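Local coordinates for MutT/NUDIX family protein (Bacillus thuringiensis str. Al Hakam, PDB 3ID9) that probably hydrolyses a nucleoside diphosphate linked to another moiety, its exact substrate not established, at residues R25-L30 against W48-G53; K80-V85 against L96-L101. All coordinates share one frame; numbering follows the deposited sequence.

Interaction 1 of 2, residues R25-L30 against W48-G53; sequences RVTGIL and WSLPGG
Val26 and Gly53 pair backbone to backbone with two hydrogen bonds, Val26 N to Gly53 O (3.1 Å) and Gly53 N to Val26 O (3.0 Å). Two residues on, Gly28 N gives a nearly straight bond to Pro51 O at 2.8 Å, with an N-H...O angle of 174°. These bonds set two segments running in nearly opposite directions into antiparallel register. Between these bonds, Thr27 faces Gly52 as a non-hydrogen-bonded pair whose CA atoms approach to 4.1 Å, and Gly52 CA also lies against Val26 O. Gly52 N itself turns to the Glu72 carboxylate of helix 61-72.

Thr27 divides its two branches. OG1 lies beside the backbone N and is hydrogen-bonded to His97 NE2 of strand 95-104, while CG2, anti to the backbone N, meets Leu50 CB at 3.8 Å, the two side chains crossing at about a right angle. Leu50 CD2 reaches Gly28 O and, more loosely, Ile29 CG1 (4.2 Å). The Pro51 ring rests CG and CD against Gly28 O, each at 3.5 Å, beside a residue that has no side chain. At the other end, the Arg25 chain is extended from CG to NE, then turns at chi4 (-72°), and NH1 lies 3.6 Å from Gly53 C, the guanidinium oblique to it. Beyond the strands, Val26 packs on Met65, and Pro51 on Met69, of helix 61-72.

Leu50-Pro51 break strand 48-54, which resumes at Gly52-Gly53, and Gly53 is the first glycine of the Nudix box, whose helix is 61-72. The contact thus pairs two strands of the mixed sheet of the Nudix fold, the second of which leads into the family's signature loop-helix-loop motif.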
ATOM      1  N   ARG B  25       7.862   8.081  -0.721  1.00 36.09           N
ATOM      2  CA  ARG B  25       9.071   7.438  -0.228  1.00 35.26           C
ATOM      3  C   ARG B  25       8.891   5.955   0.006  1.00 33.63           C
ATOM      4  O   ARG B  25       7.883   5.519   0.569  1.00 33.41           O
ATOM      5  CB  ARG B  25       9.535   8.105   1.068  1.00 37.24           C
ATOM      6  CG  ARG B  25      10.180   9.443   0.814  1.00 42.34           C
ATOM      7  CD  ARG B  25      10.563  10.197   2.070  1.00 45.10           C
ATOM      8  NE  ARG B  25      11.310  11.382   1.668  1.00 51.22           N
ATOM      9  CZ  ARG B  25      12.554  11.345   1.196  1.00 52.89           C
ATOM     10  NH1 ARG B  25      13.192  10.183   1.085  1.00 51.61           N
ATOM     11  NH2 ARG B  25      13.143  12.465   0.795  1.00 53.45           N
ATOM     12  N   VAL B  26       9.878   5.186  -0.443  1.00 31.94           N
ATOM     13  CA  VAL B  26       9.872   3.741  -0.276  1.00 30.59           C
ATOM     14  C   VAL B  26      10.969   3.351   0.702  1.00 29.69           C
ATOM     15  O   VAL B  26      12.000   4.012   0.786  1.00 29.53           O
ATOM     16  CB  VAL B  26      10.124   3.008  -1.612  1.00 30.02           C
ATOM     17  CG1 VAL B  26       8.931   3.175  -2.521  1.00 30.38           C
ATOM     18  CG2 VAL B  26      11.378   3.558  -2.286  1.00 30.36           C
ATOM     19  N   THR B  27      10.733   2.280   1.446  1.00 28.77           N
ATOM     20  CA  THR B  27      11.704   1.786   2.415  1.00 26.88           C
ATOM     21  C   THR B  27      11.774   0.287   2.237  1.00 27.31           C
ATOM     22  O   THR B  27      10.745  -0.368   2.050  1.00 25.01           O
ATOM     23  CB  THR B  27      11.279   2.113   3.864  1.00 27.26           C
ATOM     24  OG1 THR B  27      11.471   3.509   4.105  1.00 25.66           O
ATOM     25  CG2 THR B  27      12.092   1.305   4.865  1.00 27.63           C
ATOM     26  N   GLY B  28      12.990  -0.252   2.284  1.00 26.66           N
ATOM     27  CA  GLY B  28      13.155  -1.676   2.108  1.00 26.63           C
ATOM     28  C   GLY B  28      13.481  -2.421   3.386  1.00 28.42           C
ATOM     29  O   GLY B  28      14.248  -1.950   4.224  1.00 29.27           O
ATOM     30  N   ILE B  29      12.880  -3.593   3.534  1.00 28.02           N
ATOM     31  CA  ILE B  29      13.122  -4.431   4.686  1.00 28.15           C
ATOM     32  C   ILE B  29      13.466  -5.822   4.168  1.00 29.85           C
ATOM     33  O   ILE B  29      12.586  -6.612   3.804  1.00 28.21           O
ATOM     34  CB  ILE B  29      11.900  -4.460   5.623  1.00 26.94           C
ATOM     35  CG1 ILE B  29      11.780  -3.091   6.303  1.00 29.08           C
ATOM     36  CG2 ILE B  29      12.046  -5.563   6.653  1.00 24.59           C
ATOM     37  CD1 ILE B  29      10.763  -3.010   7.400  1.00 31.27           C
ATOM     38  N   LEU B  30      14.771  -6.085   4.113  1.00 29.91           N
ATOM     39  CA  LEU B  30      15.302  -7.349   3.631  1.00 29.92           C
ATOM     40  C   LEU B  30      15.765  -8.142   4.840  1.00 29.64           C
ATOM     41  O   LEU B  30      16.777  -7.816   5.468  1.00 31.72           O
ATOM     42  CB  LEU B  30      16.467  -7.084   2.668  1.00 31.86           C
ATOM     43  CG  LEU B  30      16.938  -8.215   1.743  1.00 34.62           C
ATOM     44  CD1 LEU B  30      18.072  -7.696   0.867  1.00 31.82           C
ATOM     45  CD2 LEU B  30      17.406  -9.418   2.557  1.00 35.07           C
ATOM     46  N   TRP B  48      23.096   3.843  11.479  1.00 45.54           N
ATOM     47  CA  TRP B  48      22.511   2.754  10.720  1.00 38.75           C
ATOM     48  C   TRP B  48      21.001   2.870  10.641  1.00 35.49           C
ATOM     49  O   TRP B  48      20.326   3.027  11.649  1.00 35.95           O
ATOM     50  CB  TRP B  48      22.907   1.417  11.351  1.00 37.16           C
ATOM     51  CG  TRP B  48      24.382   1.189  11.300  1.00 35.68           C
ATOM     52  CD1 TRP B  48      25.302   1.522  12.255  1.00 33.89           C
ATOM     53  CD2 TRP B  48      25.127   0.656  10.196  1.00 34.67           C
ATOM     54  NE1 TRP B  48      26.570   1.234  11.812  1.00 34.48           N
ATOM     55  CE2 TRP B  48      26.493   0.699  10.551  1.00 33.68           C
ATOM     56  CE3 TRP B  48      24.771   0.145   8.940  1.00 31.98           C
ATOM     57  CZ2 TRP B  48      27.504   0.256   9.699  1.00 32.46           C
ATOM     58  CZ3 TRP B  48      25.778  -0.297   8.089  1.00 32.59           C
ATOM     59  CH2 TRP B  48      27.128  -0.239   8.474  1.00 33.99           C
ATOM     60  N   SER B  49      20.472   2.779   9.431  1.00 31.96           N
ATOM     61  CA  SER B  49      19.037   2.893   9.224  1.00 29.44           C
ATOM     62  C   SER B  49      18.589   2.028   8.054  1.00 27.76           C
ATOM     63  O   SER B  49      19.410   1.408   7.376  1.00 27.10           O
ATOM     64  CB  SER B  49      18.675   4.351   8.957  1.00 27.64           C
ATOM     65  OG  SER B  49      19.495   4.874   7.929  1.00 31.24           O
ATOM     66  N   LEU B  50      17.283   1.987   7.817  1.00 25.11           N
ATOM     67  CA  LEU B  50      16.752   1.190   6.725  1.00 22.99           C
ATOM     68  C   LEU B  50      17.022   1.831   5.367  1.00 22.20           C
ATOM     69  O   LEU B  50      17.076   3.050   5.234  1.00 22.47           O
ATOM     70  CB  LEU B  50      15.256   0.989   6.917  1.00 21.46           C
ATOM     71  CG  LEU B  50      14.865   0.161   8.137  1.00 21.96           C
ATOM     72  CD1 LEU B  50      13.379   0.350   8.436  1.00 23.28           C
ATOM     73  CD2 LEU B  50      15.192  -1.308   7.872  1.00 19.46           C
ATOM     74  N   PRO B  51      17.231   1.005   4.342  1.00 22.48           N
ATOM     75  CA  PRO B  51      17.490   1.547   3.007  1.00 24.05           C
ATOM     76  C   PRO B  51      16.186   2.059   2.400  1.00 25.34           C
ATOM     77  O   PRO B  51      15.133   1.463   2.595  1.00 26.48           O
ATOM     78  CB  PRO B  51      18.054   0.345   2.256  1.00 22.25           C
ATOM     79  CG  PRO B  51      17.319  -0.814   2.902  1.00 21.20           C
ATOM     80  CD  PRO B  51      17.395  -0.459   4.365  1.00 22.88           C
ATOM     81  N   GLY B  52      16.265   3.169   1.676  1.00 27.55           N
ATOM     82  CA  GLY B  52      15.087   3.735   1.052  1.00 28.14           C
ATOM     83  C   GLY B  52      15.379   5.089   0.442  1.00 29.97           C
ATOM     84  O   GLY B  52      16.520   5.536   0.429  1.00 31.49           O
ATOM     85  N   GLY B  53      14.345   5.744  -0.068  1.00 30.28           N
ATOM     86  CA  GLY B  53      14.527   7.047  -0.665  1.00 30.54           C
ATOM     87  C   GLY B  53      13.301   7.545  -1.409  1.00 32.16           C
ATOM     88  O   GLY B  53      12.250   6.899  -1.437  1.00 30.39           O
TER
HETATM   89  O   HOH W   1      14.525   4.911   3.969  1.00 61.72           O

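Interaction 2 of 2, residues K80-V85 against L96-L101; sequences KKLLYV and LHITFL
Leu83 N and Tyr84 N both point to Thr99 O, the first bonding at 2.8 Å and the second weakly at 3.4 Å, while Thr99 N returns a bond to Tyr84 O. Two residues facing one make this a classic beta bulge. A second lies at Lys80 and Lys81, which both face Leu101: Lys80 N binds Leu101 O, and Leu101 N binds Lys81 O at 3.0 Å.

On the face carrying Leu82, Ile98 and Phe100, Leu82 CD2 touches both Phe100 CE2 and Ile98 CG2 (3.5 Å), crossing each side chain obliquely. Ile98 CG2, anti to the backbone N, lies over one face of the Phe100 ring, offset toward its rim, while Lys81 O lies in plane at the ring's edge. Further along, Val85 CG1 meets Leu96 CD1 at 3.8 Å. Leu83 stands side by side with Thr99, CD2 against CG2 (3.7 Å), and its CB touches Leu101 CG.

A water gives hydrogens to Tyr84 O and His97 O (2.8 Å) and is also bonded to Thr99 OG1, bridging the strands beside the bulge. Outside the pair, Leu61 and Met65 of helix 61-72 cover Phe100, and Tyr155 of the second subunit meets its ring edge-to-face. Leu82 and Val85 pack on Val85 and Leu82 of that subunit, placing strand 77-88 at the dimer interface. Together the strands form a twice-bulged beta hairpin within the mixed sheet of the Nudix fold.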
ATOM      1  N   LYS B  80       8.360  -8.642  -2.216  1.00 39.52           N
ATOM      2  CA  LYS B  80       7.592  -9.786  -1.743  1.00 42.44           C
ATOM      3  C   LYS B  80       6.183  -9.281  -1.490  1.00 43.72           C
ATOM      4  O   LYS B  80       5.214  -9.793  -2.041  1.00 44.50           O
ATOM      5  CB  LYS B  80       8.159 -10.337  -0.431  1.00 42.96           C
ATOM      6  CG  LYS B  80       9.453 -11.111  -0.568  1.00 47.47           C
ATOM      7  CD  LYS B  80       9.258 -12.581  -0.204  1.00 51.54           C
ATOM      8  CE  LYS B  80       8.969 -12.771   1.286  1.00 51.84           C
ATOM      9  NZ  LYS B  80      10.128 -12.393   2.145  1.00 52.47           N
ATOM     10  N   LYS B  81       6.084  -8.264  -0.644  1.00 44.45           N
ATOM     11  CA  LYS B  81       4.801  -7.682  -0.313  1.00 44.31           C
ATOM     12  C   LYS B  81       4.896  -6.279   0.263  1.00 42.62           C
ATOM     13  O   LYS B  81       5.942  -5.851   0.754  1.00 42.12           O
ATOM     14  CB  LYS B  81       4.042  -8.578   0.670  1.00 46.24           C
ATOM     15  CG  LYS B  81       3.149  -9.604   0.000  1.00 49.72           C
ATOM     16  CD  LYS B  81       2.302 -10.331   1.025  1.00 52.70           C
ATOM     17  CE  LYS B  81       1.228 -11.179   0.356  1.00 54.89           C
ATOM     18  NZ  LYS B  81       0.180 -11.607   1.340  1.00 54.96           N
ATOM     19  N   LEU B  82       3.779  -5.570   0.175  1.00 40.46           N
ATOM     20  CA  LEU B  82       3.650  -4.222   0.688  1.00 38.51           C
ATOM     21  C   LEU B  82       3.448  -4.457   2.183  1.00 37.54           C
ATOM     22  O   LEU B  82       2.497  -5.122   2.593  1.00 38.82           O
ATOM     23  CB  LEU B  82       2.411  -3.581   0.075  1.00 41.78           C
ATOM     24  CG  LEU B  82       2.207  -2.074   0.040  1.00 42.55           C
ATOM     25  CD1 LEU B  82       2.732  -1.481   1.330  1.00 45.68           C
ATOM     26  CD2 LEU B  82       2.911  -1.487  -1.169  1.00 42.30           C
ATOM     27  N   LEU B  83       4.341  -3.934   3.006  1.00 34.90           N
ATOM     28  CA  LEU B  83       4.211  -4.155   4.433  1.00 32.59           C
ATOM     29  C   LEU B  83       3.447  -3.074   5.180  1.00 30.88           C
ATOM     30  O   LEU B  83       2.607  -3.364   6.038  1.00 28.50           O
ATOM     31  CB  LEU B  83       5.596  -4.292   5.073  1.00 32.81           C
ATOM     32  CG  LEU B  83       5.556  -4.368   6.603  1.00 34.15           C
ATOM     33  CD1 LEU B  83       4.975  -5.715   7.017  1.00 33.74           C
ATOM     34  CD2 LEU B  83       6.951  -4.187   7.182  1.00 35.55           C
ATOM     35  N   TYR B  84       3.734  -1.825   4.849  1.00 28.58           N
ATOM     36  CA  TYR B  84       3.130  -0.737   5.575  1.00 29.55           C
ATOM     37  C   TYR B  84       3.051   0.519   4.728  1.00 29.86           C
ATOM     38  O   TYR B  84       3.993   0.861   4.009  1.00 29.18           O
ATOM     39  CB  TYR B  84       3.981  -0.482   6.821  1.00 31.48           C
ATOM     40  CG  TYR B  84       3.421   0.491   7.816  1.00 35.70           C
ATOM     41  CD1 TYR B  84       2.455   0.096   8.740  1.00 37.45           C
ATOM     42  CD2 TYR B  84       3.886   1.802   7.866  1.00 38.38           C
ATOM     43  CE1 TYR B  84       1.969   0.986   9.699  1.00 40.22           C
ATOM     44  CE2 TYR B  84       3.410   2.699   8.816  1.00 41.71           C
ATOM     45  CZ  TYR B  84       2.455   2.285   9.732  1.00 42.83           C
ATOM     46  OH  TYR B  84       2.009   3.173  10.688  1.00 47.16           O
ATOM     47  N   VAL B  85       1.915   1.197   4.816  1.00 28.82           N
ATOM     48  CA  VAL B  85       1.697   2.427   4.082  1.00 29.26           C
ATOM     49  C   VAL B  85       1.336   3.485   5.110  1.00 30.83           C
ATOM     50  O   VAL B  85       0.432   3.304   5.928  1.00 30.23           O
ATOM     51  CB  VAL B  85       0.563   2.280   3.033  1.00 28.68           C
ATOM     52  CG1 VAL B  85       0.266   3.627   2.402  1.00 27.26           C
ATOM     53  CG2 VAL B  85       0.981   1.288   1.952  1.00 25.63           C
ATOM     54  N   LEU B  96       3.500  10.257   1.246  1.00 28.79           N
ATOM     55  CA  LEU B  96       3.064   8.877   1.232  1.00 30.94           C
ATOM     56  C   LEU B  96       4.345   8.054   1.419  1.00 32.28           C
ATOM     57  O   LEU B  96       5.299   8.187   0.652  1.00 32.74           O
ATOM     58  CB  LEU B  96       2.385   8.555  -0.097  1.00 30.91           C
ATOM     59  CG  LEU B  96       1.724   7.180  -0.181  1.00 33.70           C
ATOM     60  CD1 LEU B  96       0.669   7.049   0.906  1.00 34.10           C
ATOM     61  CD2 LEU B  96       1.105   7.000  -1.550  1.00 35.24           C
ATOM     62  N   HIS B  97       4.378   7.232   2.461  1.00 32.87           N
ATOM     63  CA  HIS B  97       5.552   6.413   2.749  1.00 33.50           C
ATOM     64  C   HIS B  97       5.235   4.915   2.677  1.00 31.72           C
ATOM     65  O   HIS B  97       4.483   4.395   3.499  1.00 31.05           O
ATOM     66  CB  HIS B  97       6.092   6.759   4.144  1.00 35.76           C
ATOM     67  CG  HIS B  97       7.394   6.094   4.473  1.00 43.90           C
ATOM     68  ND1 HIS B  97       7.919   6.071   5.750  1.00 46.50           N
ATOM     69  CD2 HIS B  97       8.284   5.436   3.689  1.00 44.53           C
ATOM     70  CE1 HIS B  97       9.073   5.428   5.738  1.00 47.04           C
ATOM     71  NE2 HIS B  97       9.318   5.033   4.498  1.00 46.34           N
ATOM     72  N   ILE B  98       5.813   4.228   1.697  1.00 30.31           N
ATOM     73  CA  ILE B  98       5.589   2.792   1.535  1.00 30.65           C
ATOM     74  C   ILE B  98       6.795   1.941   1.968  1.00 29.69           C
ATOM     75  O   ILE B  98       7.931   2.222   1.588  1.00 28.57           O
ATOM     76  CB  ILE B  98       5.261   2.419   0.056  1.00 32.16           C
ATOM     77  CG1 ILE B  98       3.937   3.045  -0.390  1.00 31.85           C
ATOM     78  CG2 ILE B  98       5.158   0.912  -0.085  1.00 32.44           C
ATOM     79  CD1 ILE B  98       4.052   4.463  -0.868  1.00 35.36           C
ATOM     80  N   THR B  99       6.530   0.897   2.752  1.00 27.67           N
ATOM     81  CA  THR B  99       7.569  -0.015   3.219  1.00 26.63           C
ATOM     82  C   THR B  99       7.384  -1.386   2.575  1.00 28.05           C
ATOM     83  O   THR B  99       6.320  -2.000   2.697  1.00 27.58           O
ATOM     84  CB  THR B  99       7.535  -0.190   4.757  1.00 26.64           C
ATOM     85  OG1 THR B  99       8.034   0.995   5.387  1.00 24.86           O
ATOM     86  CG2 THR B  99       8.397  -1.371   5.183  1.00 27.40           C
ATOM     87  N   PHE B 100       8.426  -1.866   1.899  1.00 29.10           N
ATOM     88  CA  PHE B 100       8.383  -3.162   1.217  1.00 30.75           C
ATOM     89  C   PHE B 100       9.195  -4.268   1.885  1.00 31.07           C
ATOM     90  O   PHE B 100      10.312  -4.033   2.336  1.00 33.37           O
ATOM     91  CB  PHE B 100       8.928  -3.044  -0.211  1.00 31.00           C
ATOM     92  CG  PHE B 100       8.035  -2.318  -1.162  1.00 32.78           C
ATOM     93  CD1 PHE B 100       8.453  -1.130  -1.752  1.00 32.84           C
ATOM     94  CD2 PHE B 100       6.790  -2.843  -1.507  1.00 33.19           C
ATOM     95  CE1 PHE B 100       7.648  -0.477  -2.676  1.00 35.71           C
ATOM     96  CE2 PHE B 100       5.975  -2.200  -2.429  1.00 31.78           C
ATOM     97  CZ  PHE B 100       6.400  -1.015  -3.016  1.00 34.31           C
ATOM     98  N   LEU B 101       8.633  -5.472   1.939  1.00 31.16           N
ATOM     99  CA  LEU B 101       9.370  -6.620   2.448  1.00 32.05           C
ATOM    100  C   LEU B 101      10.091  -7.075   1.187  1.00 32.41           C
ATOM    101  O   LEU B 101       9.449  -7.417   0.194  1.00 32.56           O
ATOM    102  CB  LEU B 101       8.441  -7.733   2.929  1.00 33.19           C
ATOM    103  CG  LEU B 101       7.892  -7.542   4.342  1.00 36.13           C
ATOM    104  CD1 LEU B 101       6.973  -8.705   4.703  1.00 36.71           C
ATOM    105  CD2 LEU B 101       9.054  -7.450   5.315  1.00 34.41           C
TER
HETATM  106  O   HOH W   2       5.759   2.822   5.490  1.00 39.34           O

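Overall arrangement
Both contacts are antiparallel strand pairs of one mixed sheet, joined where strands 23-32 and 95-104 run parallel as neighbours. Interaction 1 lies near the centre of the chain, and interaction 2, about 10 Å away between centres, includes more buried residues yet reaches the second subunit. They touch directly: Arg25 O lies 2.7 Å from Ile98 N, a probable hydrogen bond, and Ile29 CD1 packs on Thr99 CG2. Their chemistry differs: glycines and a proline keep interaction 1 largely backbone-made beside the Nudix-box helix, whereas interaction 2 adds broad aliphatic and aromatic packing. Helix 61-72 touches residues of both.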